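Local coordinates for conserved hypothetical exported protein (Bacteroides fragilis, PDB 4JJA) that has no established function but may act as a peptidoglycan beta-N-acetylmuramidase, removing N-acetylmuramic acid from peptidoglycan, at residues 36-40 with 41-45; 220-223 with 224-228; 177-180 with 181-185; 302-305 with 306-309. One frame throughout, in Å; residues are numbered along the deposited sequence. Where two conformers were deposited one is given.

Contact 1: 36-40 with 41-45; sequences GNKHL and LDILL
A capping box starts helix 40-46, with His39 at the N-cap and Asp42 three residues on. His39 N bonds to Asp42 OD2 at 3.0 Å, meeting the carboxylate on its anti side with the hydrogen angle bent to 142°. The return bond, Asp42 N to His39 O, is weak because of its angle, and Ile43 N donates to the same carbonyl more squarely at 3.1 Å. An acidic side chain suits this place: OD2 also receives water 1, which ties it to Asn37 O, and forms a salt bridge with Arg62.

The histidine adds a second cap. With CG trans to the backbone N (chi1 -165°), its ring edge lies beside the first turn, and ND1 accepts Leu41 N at 3.0 Å in a nearly straight bond (171°). A bond from NE2 to Ser29 and the edge-to-face ring of Phe61 help hold the ring in this rotation.

The helix forms the connection in a beta-alpha-beta unit between the adjacent parallel strands 24-28 and 50-56 of the main sheet. Leucines are therefore fitting on its inner side: Leu40 CG touches Leu44 CD1 at 3.9 Å, one turn apart, and both residues pack on Ile27 and helix 13-20. Away from them, the aliphatic base of Lys38 takes part, its CB lying 3.9 Å from Ile43 CG1.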
ATOM      1  N   GLY A  36      -7.991   4.665 -19.270  1.00 17.92           N
ATOM      2  CA  GLY A  36      -8.288   3.741 -20.323  1.00 15.70           C
ATOM      3  C   GLY A  36      -7.103   2.804 -20.617  1.00 14.89           C
ATOM      4  O   GLY A  36      -6.483   2.322 -19.671  1.00 15.92           O
ATOM      5  N   ASN A  37      -6.800   2.489 -21.890  1.00 15.67           N
ATOM      6  CA  ASN A  37      -5.723   1.513 -22.186  1.00 15.83           C
ATOM      7  C   ASN A  37      -4.390   2.160 -22.495  1.00 16.64           C
ATOM      8  O   ASN A  37      -3.514   1.533 -23.101  1.00 17.64           O
ATOM      9  CB  ASN A  37      -6.127   0.530 -23.316  1.00 16.90           C
ATOM     10  CG  ASN A  37      -6.186   1.185 -24.677  1.00 16.76           C
ATOM     11  OD1 ASN A  37      -6.173   2.419 -24.779  1.00 18.99           O
ATOM     12  ND2 ASN A  37      -6.216   0.372 -25.730  1.00 18.73           N
ATOM     13  N   LYS A  38      -4.233   3.417 -22.030  1.00 16.99           N
ATOM     14  CA  LYS A  38      -2.991   4.168 -22.167  1.00 17.47           C
ATOM     15  C   LYS A  38      -2.408   4.438 -20.798  1.00 15.64           C
ATOM     16  O   LYS A  38      -3.099   4.804 -19.870  1.00 18.55           O
ATOM     17  CB  LYS A  38      -3.293   5.504 -22.889  1.00 18.28           C
ATOM     18  CG  LYS A  38      -3.752   5.343 -24.320  1.00 22.72           C
ATOM     19  CD  LYS A  38      -4.135   6.676 -25.002  1.00 27.38           C
ATOM     20  CE  LYS A  38      -4.467   6.502 -26.491  1.00 31.57           C
ATOM     21  NZ  LYS A  38      -3.429   5.695 -27.204  1.00 36.13           N
ATOM     22  N   HIS A  39      -1.091   4.280 -20.660  1.00 17.15           N
ATOM     23  CA  HIS A  39      -0.438   4.756 -19.483  1.00 16.51           C
ATOM     24  C   HIS A  39      -0.433   6.312 -19.539  1.00 16.98           C
ATOM     25  O   HIS A  39      -0.446   6.932 -20.626  1.00 17.80           O
ATOM     26  CB  HIS A  39       0.963   4.222 -19.369  1.00 16.52           C
ATOM     27  CG  HIS A  39       1.513   4.402 -17.998  1.00 15.94           C
ATOM     28  ND1 HIS A  39       2.212   5.526 -17.621  1.00 18.26           N
ATOM     29  CD2 HIS A  39       1.416   3.609 -16.887  1.00 15.86           C
ATOM     30  CE1 HIS A  39       2.531   5.415 -16.342  1.00 16.94           C
ATOM     31  NE2 HIS A  39       2.098   4.242 -15.884  1.00 17.99           N
ATOM     32  N   LEU A  40      -0.456   6.960 -18.383  1.00 17.04           N
ATOM     33  CA  LEU A  40      -0.252   8.425 -18.320  1.00 17.81           C
ATOM     34  C   LEU A  40       0.912   8.794 -19.245  1.00 18.17           C
ATOM     35  O   LEU A  40       0.875   9.817 -19.933  1.00 17.16           O
ATOM     36  CB  LEU A  40       0.111   8.830 -16.892  1.00 18.39           C
ATOM     37  CG  LEU A  40       0.556  10.271 -16.680  1.00 18.41           C
ATOM     38  CD1 LEU A  40      -0.687  11.159 -16.954  1.00 21.48           C
ATOM     39  CD2 LEU A  40       1.188  10.488 -15.232  1.00 17.99           C
ATOM     40  N   LEU A  41       1.959   7.988 -19.260  1.00 18.24           N
ATOM     41  CA  LEU A  41       3.122   8.223 -20.116  1.00 19.13           C
ATOM     42  C   LEU A  41       2.686   8.420 -21.588  1.00 18.77           C
ATOM     43  O   LEU A  41       3.150   9.317 -22.259  1.00 18.02           O
ATOM     44  CB  LEU A  41       4.091   7.039 -19.985  1.00 20.10           C
ATOM     45  CG  LEU A  41       5.234   7.047 -21.003  1.00 22.33           C
ATOM     46  CD1 LEU A  41       6.137   8.218 -20.792  1.00 22.31           C
ATOM     47  CD2 LEU A  41       5.992   5.729 -20.930  1.00 25.74           C
ATOM     48  N   ASP A  42       1.804   7.558 -22.056  1.00 17.83           N
ATOM     49  CA  ASP A  42       1.331   7.606 -23.461  1.00 18.70           C
ATOM     50  C   ASP A  42       0.478   8.833 -23.707  1.00 17.89           C
ATOM     51  O   ASP A  42       0.617   9.520 -24.736  1.00 19.33           O
ATOM     52  CB  ASP A  42       0.529   6.363 -23.784  1.00 19.67           C
ATOM     53  CG  ASP A  42       1.357   5.086 -23.622  1.00 21.09           C
ATOM     54  OD1 ASP A  42       2.498   4.973 -24.147  1.00 22.05           O
ATOM     55  OD2 ASP A  42       0.924   4.202 -22.855  1.00 24.49           O
ATOM     56  N   ILE A  43      -0.388   9.166 -22.770  1.00 17.13           N
ATOM     57  CA  ILE A  43      -1.259  10.318 -22.905  1.00 17.70           C
ATOM     58  C   ILE A  43      -0.409  11.593 -22.985  1.00 15.66           C
ATOM     59  O   ILE A  43      -0.652  12.485 -23.833  1.00 15.29           O
ATOM     60  CB  ILE A  43      -2.212  10.403 -21.742  1.00 18.09           C
ATOM     61  CG1 ILE A  43      -3.209   9.237 -21.836  1.00 19.93           C
ATOM     62  CG2 ILE A  43      -2.962  11.723 -21.693  1.00 20.99           C
ATOM     63  CD1 ILE A  43      -3.896   8.914 -20.532  1.00 22.85           C
ATOM     64  N   LEU A  44       0.605  11.689 -22.138  1.00 14.51           N
ATOM     65  CA  LEU A  44       1.433  12.866 -22.133  1.00 13.43           C
ATOM     66  C   LEU A  44       2.240  12.986 -23.422  1.00 14.62           C
ATOM     67  O   LEU A  44       2.295  14.050 -24.014  1.00 14.30           O
ATOM     68  CB  LEU A  44       2.362  12.887 -20.929  1.00 13.50           C
ATOM     69  CG  LEU A  44       1.664  13.007 -19.582  1.00 13.20           C
ATOM     70  CD1 LEU A  44       2.716  13.015 -18.456  1.00 17.35           C
ATOM     71  CD2 LEU A  44       0.810  14.259 -19.499  1.00 16.40           C
ATOM     72  N   LEU A  45       2.821  11.887 -23.878  1.00 16.18           N
ATOM     73  CA  LEU A  45       3.569  11.949 -25.152  1.00 16.84           C
ATOM     74  C   LEU A  45       2.678  12.279 -26.336  1.00 17.53           C
ATOM     75  O   LEU A  45       3.065  13.068 -27.227  1.00 17.87           O
ATOM     76  CB  LEU A  45       4.326  10.640 -25.379  1.00 17.84           C
ATOM     77  CG  LEU A  45       5.514  10.337 -24.444  1.00 17.44           C
ATOM     78  CD1 LEU A  45       5.984   8.886 -24.611  1.00 21.84           C
ATOM     79  CD2 LEU A  45       6.620  11.361 -24.612  1.00 19.80           C
TER
HETATM   80  O   HOH W   1      -0.774   1.614 -22.947  1.00 31.11           O

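Contact 2: 220-223 with 224-228; sequences NLPN and MKAIY
A chi1 of 64° places Asn223 CG in the crowded position between its own backbone N and carbonyl carbon, and a chi2 of only 17° then turns OD1 back toward Ala226 N. The result is a classic asparagine N-cap at the start of helix 224-233. OD1 accepts from Ala226 N at 2.9 Å with an N-H...O angle of 162°, the donor standing somewhat to one side of the amide plane. Asparagine is well made for this: its short side chain mimics the carbonyl that a preceding helical turn would have supplied. Its other branch, ND2, bonds to Gln252 OE1, so both ends of the amide are engaged, consistent with OD1 facing the backbone N-H. The backbone of the same residue supplies the first regular helical acceptor, with Ile227 N bonded to Asn223 O at 3.2 Å.

Around the cap the loop folds apolar groups over the helix start. Leu221 has its CG opposite the carbonyl carbon, beside its N, which brings CD2 to 4.1 Å from Ala226 CB, while its own CB lies 4.1 Å from Ile227 CG1. Pro222 CD comes to 4.0 Å from the same alanine methyl, which is small enough to sit against both residues and OD1. Lys225 NZ forms a salt bridge with Asp294, at the start of helix 294-300, and a hydrogen bond to Leu292 O just before it. A glycerol, probably from the crystallisation liquor, lies close to Leu221. Ile227 CG1 rests 3.5 Å from Asn223 O, the oxygen that accepts from its own N-H.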
ATOM      1  N   ASN A 220      -1.119 -10.756  -6.316  1.00  9.35           N
ATOM      2  CA  ASN A 220      -1.834 -11.500  -5.269  1.00  9.59           C
ATOM      3  C   ASN A 220      -2.847 -10.655  -4.498  1.00  9.17           C
ATOM      4  O   ASN A 220      -3.356 -11.095  -3.489  1.00 10.26           O
ATOM      5  CB  ASN A 220      -0.858 -12.275  -4.348  1.00 11.20           C
ATOM      6  CG  ASN A 220      -0.249 -13.430  -5.082  1.00 11.63           C
ATOM      7  OD1 ASN A 220      -0.929 -14.390  -5.378  1.00 13.38           O
ATOM      8  ND2 ASN A 220       1.008 -13.302  -5.468  1.00 13.69           N
ATOM      9  N   LEU A 221      -3.181  -9.484  -5.030  1.00  9.81           N
ATOM     10  CA  LEU A 221      -4.343  -8.699  -4.584  1.00  9.97           C
ATOM     11  C   LEU A 221      -5.304  -8.590  -5.752  1.00 11.23           C
ATOM     12  O   LEU A 221      -5.486  -7.522  -6.358  1.00 11.86           O
ATOM     13  CB  LEU A 221      -3.909  -7.312  -4.057  1.00  9.94           C
ATOM     14  CG  LEU A 221      -3.095  -7.338  -2.771  1.00 10.97           C
ATOM     15  CD1 LEU A 221      -2.597  -5.929  -2.447  1.00 11.05           C
ATOM     16  CD2 LEU A 221      -3.935  -7.899  -1.617  1.00 11.74           C
ATOM     17  N   PRO A 222      -5.925  -9.726  -6.118  1.00 11.54           N
ATOM     18  CA  PRO A 222      -6.582  -9.769  -7.414  1.00 12.91           C
ATOM     19  C   PRO A 222      -7.942  -9.147  -7.399  1.00 12.69           C
ATOM     20  O   PRO A 222      -8.466  -8.904  -8.507  1.00 16.85           O
ATOM     21  CB  PRO A 222      -6.700 -11.260  -7.694  1.00 13.24           C
ATOM     22  CG  PRO A 222      -6.778 -11.857  -6.337  1.00 12.82           C
ATOM     23  CD  PRO A 222      -5.782 -11.072  -5.536  1.00 11.90           C
ATOM     24  N   ASN A 223      -8.556  -8.996  -6.235  1.00 12.40           N
ATOM     25  CA  ASN A 223      -9.925  -8.535  -6.106  1.00 12.07           C
ATOM     26  C   ASN A 223     -10.099  -7.645  -4.858  1.00 11.11           C
ATOM     27  O   ASN A 223      -9.168  -7.479  -4.057  1.00 10.88           O
ATOM     28  CB  ASN A 223     -10.928  -9.704  -6.147  1.00 13.52           C
ATOM     29  CG  ASN A 223     -10.759 -10.660  -4.983  1.00 12.81           C
ATOM     30  OD1 ASN A 223     -10.133 -10.326  -4.009  1.00 15.53           O
ATOM     31  ND2 ASN A 223     -11.292 -11.838  -5.098  1.00 14.72           N
HETATM   32  N   MSE A 224     -11.296  -7.084  -4.704  1.00 10.58           N
HETATM   33  CA  MSE A 224     -11.530  -6.210  -3.606  1.00 10.67           C
HETATM   34  C   MSE A 224     -11.619  -6.952  -2.268  1.00 10.38           C
HETATM   35  O   MSE A 224     -11.251  -6.391  -1.234  1.00 10.66           O
HETATM   36  CB  MSE A 224     -12.734  -5.307  -3.824  1.00 10.28           C
HETATM   37  CG  MSE A 224     -12.532  -4.321  -4.991  1.00 12.04           C
HETATM   38 SE   MSE A 224     -10.964  -3.236  -4.783  0.75  9.36          SE
HETATM   39  CE  MSE A 224     -11.462  -2.328  -3.163  1.00 13.98           C
ATOM     40  N   LYS A 225     -12.042  -8.191  -2.274  1.00 11.72           N
ATOM     41  CA  LYS A 225     -12.091  -8.976  -1.079  1.00 11.65           C
ATOM     42  C   LYS A 225     -10.685  -9.093  -0.464  1.00  9.17           C
ATOM     43  O   LYS A 225     -10.488  -8.902   0.743  1.00  9.70           O
ATOM     44  CB  LYS A 225     -12.664 -10.376  -1.341  1.00 13.41           C
ATOM     45  CG  LYS A 225     -13.232 -11.051  -0.138  1.00 15.60           C
ATOM     46  CD  LYS A 225     -14.621 -10.479   0.222  1.00 17.81           C
ATOM     47  CE  LYS A 225     -15.730 -10.903  -0.719  1.00 20.12           C
ATOM     48  NZ  LYS A 225     -16.896 -10.061  -0.386  1.00 19.44           N
ATOM     49  N   ALA A 226      -9.712  -9.394  -1.319  1.00  9.63           N
ATOM     50  CA  ALA A 226      -8.324  -9.524  -0.878  1.00  8.66           C
ATOM     51  C   ALA A 226      -7.860  -8.179  -0.320  1.00  8.88           C
ATOM     52  O   ALA A 226      -7.188  -8.118   0.688  1.00  8.75           O
ATOM     53  CB  ALA A 226      -7.453  -9.940  -2.061  1.00  9.52           C
ATOM     54  N   ILE A 227      -8.185  -7.078  -0.996  1.00  7.95           N
ATOM     55  CA  ILE A 227      -7.751  -5.719  -0.580  1.00  7.77           C
ATOM     56  C   ILE A 227      -8.359  -5.367   0.762  1.00  8.08           C
ATOM     57  O   ILE A 227      -7.715  -4.736   1.588  1.00  8.00           O
ATOM     58  CB  ILE A 227      -8.041  -4.697  -1.698  1.00  8.83           C
ATOM     59  CG1 ILE A 227      -7.069  -4.982  -2.855  1.00 10.79           C
ATOM     60  CG2 ILE A 227      -7.922  -3.233  -1.176  1.00 11.43           C
ATOM     61  CD1 ILE A 227      -7.343  -4.274  -4.111  1.00 13.81           C
ATOM     62  N   TYR A 228      -9.618  -5.715   0.977  1.00  8.13           N
ATOM     63  CA  TYR A 228     -10.239  -5.422   2.246  1.00  8.11           C
ATOM     64  C   TYR A 228      -9.761  -6.289   3.398  1.00  7.08           C
ATOM     65  O   TYR A 228      -9.718  -5.851   4.541  1.00  8.36           O
ATOM     66  CB  TYR A 228     -11.762  -5.481   2.147  1.00  9.35           C
ATOM     67  CG  TYR A 228     -12.376  -4.457   1.204  1.00  8.54           C
ATOM     68  CD1 TYR A 228     -11.972  -3.112   1.221  1.00  8.99           C
ATOM     69  CD2 TYR A 228     -13.424  -4.781   0.383  1.00  8.81           C
ATOM     70  CE1 TYR A 228     -12.546  -2.154   0.411  1.00  8.63           C
ATOM     71  CE2 TYR A 228     -14.031  -3.829  -0.441  1.00  8.88           C
ATOM     72  CZ  TYR A 228     -13.612  -2.520  -0.447  1.00  9.38           C
ATOM     73  OH  TYR A 228     -14.213  -1.590  -1.250  1.00 10.29           O
TER

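Contact 3: 177-180 with 181-185; sequences GELA and LMVNG
Leu181 N bonds to Gly177 O at 3.2 Å, the donor tilted well off the carbonyl plane. A chi1 of -62° sets the leucine's CG on the side of its own N, leaning back along the helix, and CG settles 3.4 Å from that same oxygen. Glycine at 177 brings no side chain into this turn, and its own N-H is taken by Asp141.

Met182, present as selenomethionine, follows with its N bonded to Glu178 O at 3.0 Å. Its chain runs out extended, away from the preceding turn, and lies against Phe358, Gln361 and Arg362 of helix 352-362. Glu178 itself turns its carboxylate elsewhere: OE2 meets His207 and Leu367 N, and OE1 meets Thr175 N, so both oxygens of this buried carboxylate have partners.

Helix 176-185 connects strands 136-140 and 197-200, neighbouring parallel strands of the main sheet, as the helix of a beta-alpha-beta crossover. Val183 belongs to the side that meets helix 119-132. Its N reaches Leu179 O at 2.8 Å, nearly in line with the carbonyl, and CG2 sits beside that oxygen at 3.2 Å. The two side chains only just meet, Leu179 CG to Val183 CG2 at 4.5 Å. Asn184 comes next, its N bonded to Ala180 O at 3.1 Å. Ala180, short enough for close packing, shares Met127 with Val183 and Asn184, while Asn184 ND2 is taken up by Cys195 O.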
ATOM      1  N   GLY A 177      -1.529  11.589  -1.966  1.00  7.96           N
ATOM      2  CA  GLY A 177      -1.427  13.027  -1.923  1.00  8.26           C
ATOM      3  C   GLY A 177      -1.514  13.573  -0.520  1.00  8.21           C
ATOM      4  O   GLY A 177      -0.754  14.440  -0.123  1.00  8.55           O
ATOM      5  N   GLU A 178      -2.486  13.090   0.239  1.00  8.10           N
ATOM      6  CA  GLU A 178      -2.604  13.508   1.641  1.00  8.02           C
ATOM      7  C   GLU A 178      -1.369  13.159   2.425  1.00  8.29           C
ATOM      8  O   GLU A 178      -0.870  13.959   3.219  1.00  8.94           O
ATOM      9  CB  GLU A 178      -3.847  12.861   2.247  1.00  7.77           C
ATOM     10  CG  GLU A 178      -5.201  13.320   1.637  1.00  9.30           C
ATOM     11  CD  GLU A 178      -6.406  12.586   2.176  1.00  9.77           C
ATOM     12  OE1 GLU A 178      -6.303  11.347   2.382  1.00 10.76           O
ATOM     13  OE2 GLU A 178      -7.465  13.238   2.424  1.00  9.57           O
ATOM     14  N   LEU A 179      -0.890  11.924   2.260  1.00  8.41           N
ATOM     15  CA  LEU A 179       0.273  11.468   2.964  1.00  9.28           C
ATOM     16  C   LEU A 179       1.486  12.307   2.614  1.00  8.26           C
ATOM     17  O   LEU A 179       2.284  12.629   3.490  1.00  9.13           O
ATOM     18  CB  LEU A 179       0.515   9.980   2.690  1.00 10.22           C
ATOM     19  CG  LEU A 179       1.598   9.313   3.485  1.00 11.39           C
ATOM     20  CD1 LEU A 179       1.367   9.458   5.005  1.00 12.29           C
ATOM     21  CD2 LEU A 179       1.662   7.822   3.123  1.00 12.17           C
ATOM     22  N   ALA A 180       1.651  12.678   1.348  1.00  8.68           N
ATOM     23  CA  ALA A 180       2.775  13.519   0.946  1.00  8.54           C
ATOM     24  C   ALA A 180       2.735  14.829   1.698  1.00  9.30           C
ATOM     25  O   ALA A 180       3.792  15.330   2.164  1.00  9.93           O
ATOM     26  CB  ALA A 180       2.777  13.760  -0.537  1.00 10.08           C
ATOM     27  N   LEU A 181       1.558  15.440   1.784  1.00  9.01           N
ATOM     28  CA  LEU A 181       1.424  16.686   2.515  1.00  9.28           C
ATOM     29  C   LEU A 181       1.822  16.531   3.980  1.00  8.68           C
ATOM     30  O   LEU A 181       2.462  17.424   4.573  1.00  9.97           O
ATOM     31  CB  LEU A 181       0.005  17.256   2.361  1.00 10.36           C
ATOM     32  CG  LEU A 181      -0.434  17.629   0.930  1.00 11.15           C
ATOM     33  CD1 LEU A 181      -1.897  18.076   0.874  1.00 13.53           C
ATOM     34  CD2 LEU A 181       0.495  18.695   0.304  1.00 14.15           C
HETATM   35  N   MSE A 182       1.424  15.418   4.583  1.00  8.92           N
HETATM   36  CA  MSE A 182       1.792  15.129   5.967  1.00  9.04           C
HETATM   37  C   MSE A 182       3.270  14.911   6.137  1.00  9.96           C
HETATM   38  O   MSE A 182       3.861  15.394   7.109  1.00 10.77           O
HETATM   39  CB  MSE A 182       0.985  13.954   6.509  1.00  9.23           C
HETATM   40  CG  MSE A 182       1.243  13.673   7.964  1.00 10.04           C
HETATM   41 SE   MSE A 182      -0.089  12.386   8.615  0.75  7.30          SE
HETATM   42  CE  MSE A 182       0.051  12.849  10.513  1.00 12.65           C
ATOM     43  N   VAL A 183       3.914  14.191   5.225  1.00  9.19           N
ATOM     44  CA  VAL A 183       5.356  14.010   5.277  1.00 10.00           C
ATOM     45  C   VAL A 183       6.078  15.355   5.288  1.00 10.70           C
ATOM     46  O   VAL A 183       7.008  15.533   6.073  1.00 11.94           O
ATOM     47  CB  VAL A 183       5.794  13.154   4.058  1.00  9.74           C
ATOM     48  CG1 VAL A 183       7.286  13.243   3.807  1.00 11.93           C
ATOM     49  CG2 VAL A 183       5.300  11.710   4.237  1.00 10.19           C
ATOM     50  N   ASN A 184       5.617  16.305   4.490  1.00 10.48           N
ATOM     51  CA  ASN A 184       6.193  17.638   4.516  1.00 12.02           C
ATOM     52  C   ASN A 184       5.928  18.274   5.858  1.00 11.75           C
ATOM     53  O   ASN A 184       6.884  18.743   6.491  1.00 13.48           O
ATOM     54  CB  ASN A 184       5.653  18.500   3.378  1.00 12.49           C
ATOM     55  CG  ASN A 184       6.441  18.368   2.089  1.00 14.75           C
ATOM     56  OD1 ASN A 184       7.603  17.945   2.045  1.00 14.47           O
ATOM     57  ND2 ASN A 184       5.787  18.766   1.003  1.00 16.02           N
ATOM     58  N   GLY A 185       4.655  18.383   6.248  1.00 11.52           N
ATOM     59  CA  GLY A 185       4.298  19.202   7.408  1.00 12.76           C
ATOM     60  C   GLY A 185       4.829  18.690   8.721  1.00 12.63           C
ATOM     61  O   GLY A 185       5.116  19.490   9.614  1.00 15.16           O
TER

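Contact 4: 302-305 with 306-309; sequences INLD and YLID
Tyr306 OH and Asn303 ND2 share water 3, which lies 2.7 Å from the hydroxyl and 3.0 Å from the amide nitrogen. The two residues also touch directly: ND2 of Asn303 comes to 3.6 Å from Tyr306 CZ, the side chains crossing at about a right angle with their planes 44° apart.

The other branch of the amide works at the start of helix 305-314. Swung away from its own backbone N (chi1 -175°), the Asn303 side chain puts OD1 where it accepts from Asp305 N at 2.9 Å, the donor sitting well above the amide plane. An asparagine suits the place because it offers an acceptor to the helix and a donor to the water at once, and a tyrosine because its ring packs against Leu289, Leu292 and Ile233 while its hydroxyl reaches the water. Water 2 serves another early N-H of the helix, donating to Asn303 O at 2.7 Å and accepting from Leu307 N at 2.9 Å, and so fastens the first turn to the loop before it.

Regular helical bonding starts with Ile308 N to Leu304 O at 3.0 Å, nearly straight at 165°. Leu304 CB lies 4.1 Å from Ile308 CD1, and this apolar side faces Ala344 of helix 344-350. The next bond runs from Asp309 N to Asp305 O, while Asp309 OD2 bonds to Tyr254 and Tyr262. Asp305, in the first turn, lies at the positive end of the helix dipole, which would be expected to favour its negative form.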
ATOM      1  N   ILE A 302      -9.189  -4.050  11.253  1.00  9.74           N
ATOM      2  CA  ILE A 302      -8.158  -5.047  11.570  1.00  9.04           C
ATOM      3  C   ILE A 302      -8.753  -6.032  12.568  1.00  9.86           C
ATOM      4  O   ILE A 302      -9.194  -5.643  13.637  1.00 11.47           O
ATOM      5  CB  ILE A 302      -6.904  -4.406  12.115  1.00  8.76           C
ATOM      6  CG1 ILE A 302      -6.244  -3.507  11.062  1.00  9.61           C
ATOM      7  CG2 ILE A 302      -5.903  -5.468  12.643  1.00 10.86           C
ATOM      8  CD1 ILE A 302      -5.085  -2.658  11.597  1.00 11.39           C
ATOM      9  N   ASN A 303      -8.772  -7.282  12.188  1.00  9.22           N
ATOM     10  CA  ASN A 303      -9.412  -8.345  12.925  1.00  9.68           C
ATOM     11  C   ASN A 303      -8.354  -9.367  13.312  1.00  9.02           C
ATOM     12  O   ASN A 303      -7.904 -10.135  12.436  1.00 10.30           O
ATOM     13  CB  ASN A 303     -10.490  -8.973  12.069  1.00 11.06           C
ATOM     14  CG  ASN A 303     -11.277 -10.008  12.817  1.00 10.68           C
ATOM     15  OD1 ASN A 303     -10.952 -10.335  13.956  1.00 11.74           O
ATOM     16  ND2 ASN A 303     -12.325 -10.559  12.167  1.00 13.71           N
ATOM     17  N   LEU A 304      -7.973  -9.386  14.595  1.00  9.31           N
ATOM     18  CA  LEU A 304      -6.986 -10.323  15.119  1.00  8.82           C
ATOM     19  C   LEU A 304      -7.514 -11.715  15.362  1.00  9.08           C
ATOM     20  O   LEU A 304      -6.756 -12.589  15.758  1.00  9.34           O
ATOM     21  CB  LEU A 304      -6.319  -9.772  16.378  1.00 10.14           C
ATOM     22  CG  LEU A 304      -5.583  -8.469  16.269  1.00 10.43           C
ATOM     23  CD1 LEU A 304      -5.129  -7.991  17.635  1.00 13.56           C
ATOM     24  CD2 LEU A 304      -4.393  -8.577  15.270  1.00 11.85           C
ATOM     25  N   ASP A 305      -8.799 -11.949  15.111  1.00  9.06           N
ATOM     26  CA  ASP A 305      -9.364 -13.279  15.325  1.00  9.97           C
ATOM     27  C   ASP A 305      -8.580 -14.359  14.609  1.00  9.21           C
ATOM     28  O   ASP A 305      -8.446 -15.487  15.116  1.00  9.71           O
ATOM     29  CB  ASP A 305     -10.845 -13.365  14.862  1.00 10.46           C
ATOM     30  CG  ASP A 305     -11.856 -12.719  15.792  1.00 13.78           C
ATOM     31  OD1 ASP A 305     -11.527 -12.380  16.918  1.00 15.15           O
ATOM     32  OD2 ASP A 305     -13.036 -12.592  15.358  1.00 17.61           O
ATOM     33  N   TYR A 306      -8.163 -14.064  13.367  1.00  8.85           N
ATOM     34  CA  TYR A 306      -7.574 -15.086  12.551  1.00  9.31           C
ATOM     35  C   TYR A 306      -6.197 -15.476  13.091  1.00  8.98           C
ATOM     36  O   TYR A 306      -5.859 -16.665  13.219  1.00  9.14           O
ATOM     37  CB  TYR A 306      -7.476 -14.592  11.091  1.00  9.85           C
ATOM     38  CG  TYR A 306      -8.762 -13.966  10.583  1.00 10.24           C
ATOM     39  CD1 TYR A 306      -9.961 -14.637  10.683  1.00 10.00           C
ATOM     40  CD2 TYR A 306      -8.768 -12.726   9.979  1.00 10.98           C
ATOM     41  CE1 TYR A 306     -11.165 -14.051  10.234  1.00 12.71           C
ATOM     42  CE2 TYR A 306      -9.961 -12.142   9.515  1.00 11.57           C
ATOM     43  CZ  TYR A 306     -11.158 -12.814   9.661  1.00 12.24           C
ATOM     44  OH  TYR A 306     -12.312 -12.242   9.148  1.00 14.66           O
ATOM     45  N   LEU A 307      -5.381 -14.478  13.389  1.00  9.49           N
ATOM     46  CA  LEU A 307      -4.088 -14.695  13.938  0.50  8.80           C
ATOM     47  C   LEU A 307      -4.139 -15.491  15.274  1.00  8.50           C
ATOM     48  O   LEU A 307      -3.375 -16.420  15.500  1.00  9.54           O
ATOM     49  CB  LEU A 307      -3.471 -13.304  14.079  0.50  9.29           C
ATOM     50  CG  LEU A 307      -2.033 -13.250  14.519  0.50  6.25           C
ATOM     51  CD1 LEU A 307      -1.084 -13.773  13.454  0.50  8.14           C
ATOM     52  CD2 LEU A 307      -1.650 -11.847  14.867  0.50  5.29           C
ATOM     53  N   ILE A 308      -5.081 -15.087  16.117  1.00  8.55           N
ATOM     54  CA  ILE A 308      -5.230 -15.721  17.422  1.00  8.99           C
ATOM     55  C   ILE A 308      -5.682 -17.161  17.264  1.00  9.57           C
ATOM     56  O   ILE A 308      -5.204 -18.077  17.953  1.00  9.48           O
ATOM     57  CB  ILE A 308      -6.156 -14.856  18.302  1.00  9.99           C
ATOM     58  CG1 ILE A 308      -5.464 -13.537  18.646  1.00 10.31           C
ATOM     59  CG2 ILE A 308      -6.671 -15.638  19.552  1.00 12.12           C
ATOM     60  CD1 ILE A 308      -6.345 -12.517  19.358  1.00 12.39           C
ATOM     61  N   ASP A 309      -6.606 -17.390  16.338  1.00  8.76           N
ATOM     62  CA  ASP A 309      -7.051 -18.738  16.047  1.00  9.69           C
ATOM     63  C   ASP A 309      -5.902 -19.651  15.647  1.00  8.42           C
ATOM     64  O   ASP A 309      -5.753 -20.753  16.186  1.00  9.76           O
ATOM     65  CB  ASP A 309      -8.107 -18.668  14.934  1.00 10.85           C
ATOM     66  CG  ASP A 309      -8.644 -20.015  14.514  1.00 13.39           C
ATOM     67  OD1 ASP A 309      -9.094 -20.725  15.414  1.00 19.45           O
ATOM     68  OD2 ASP A 309      -8.708 -20.282  13.332  1.00 18.75           O
TER
HETATM   69  O   HOH W   2      -5.816 -11.823  12.180  1.00 13.39           O
HETATM   70  O   HOH W   3     -12.826  -9.561   9.386  1.00 14.07           O

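In the fold
All four contacts are local and run in series, so none nests in or crosses another. From the N terminus, contact 1 turns a small hairpin strand into the helix between strands 24-28 and 50-56. Contact 3 lies within the helix between strands 136-140 and 197-200, farther along the same parallel sheet, the two centres about 26 Å apart. Contact 2 then turns the loop after strand 197-200 into helix 224-233, and contact 4 begins helix 305-314. These last two are the nearest pair, about 7 Å between nearest atoms, with helix 224-233 supplying Ile233 to Tyr306. Contacts 1 and 4, with centres about 42 Å apart, lie on opposite sides of the chain's centre.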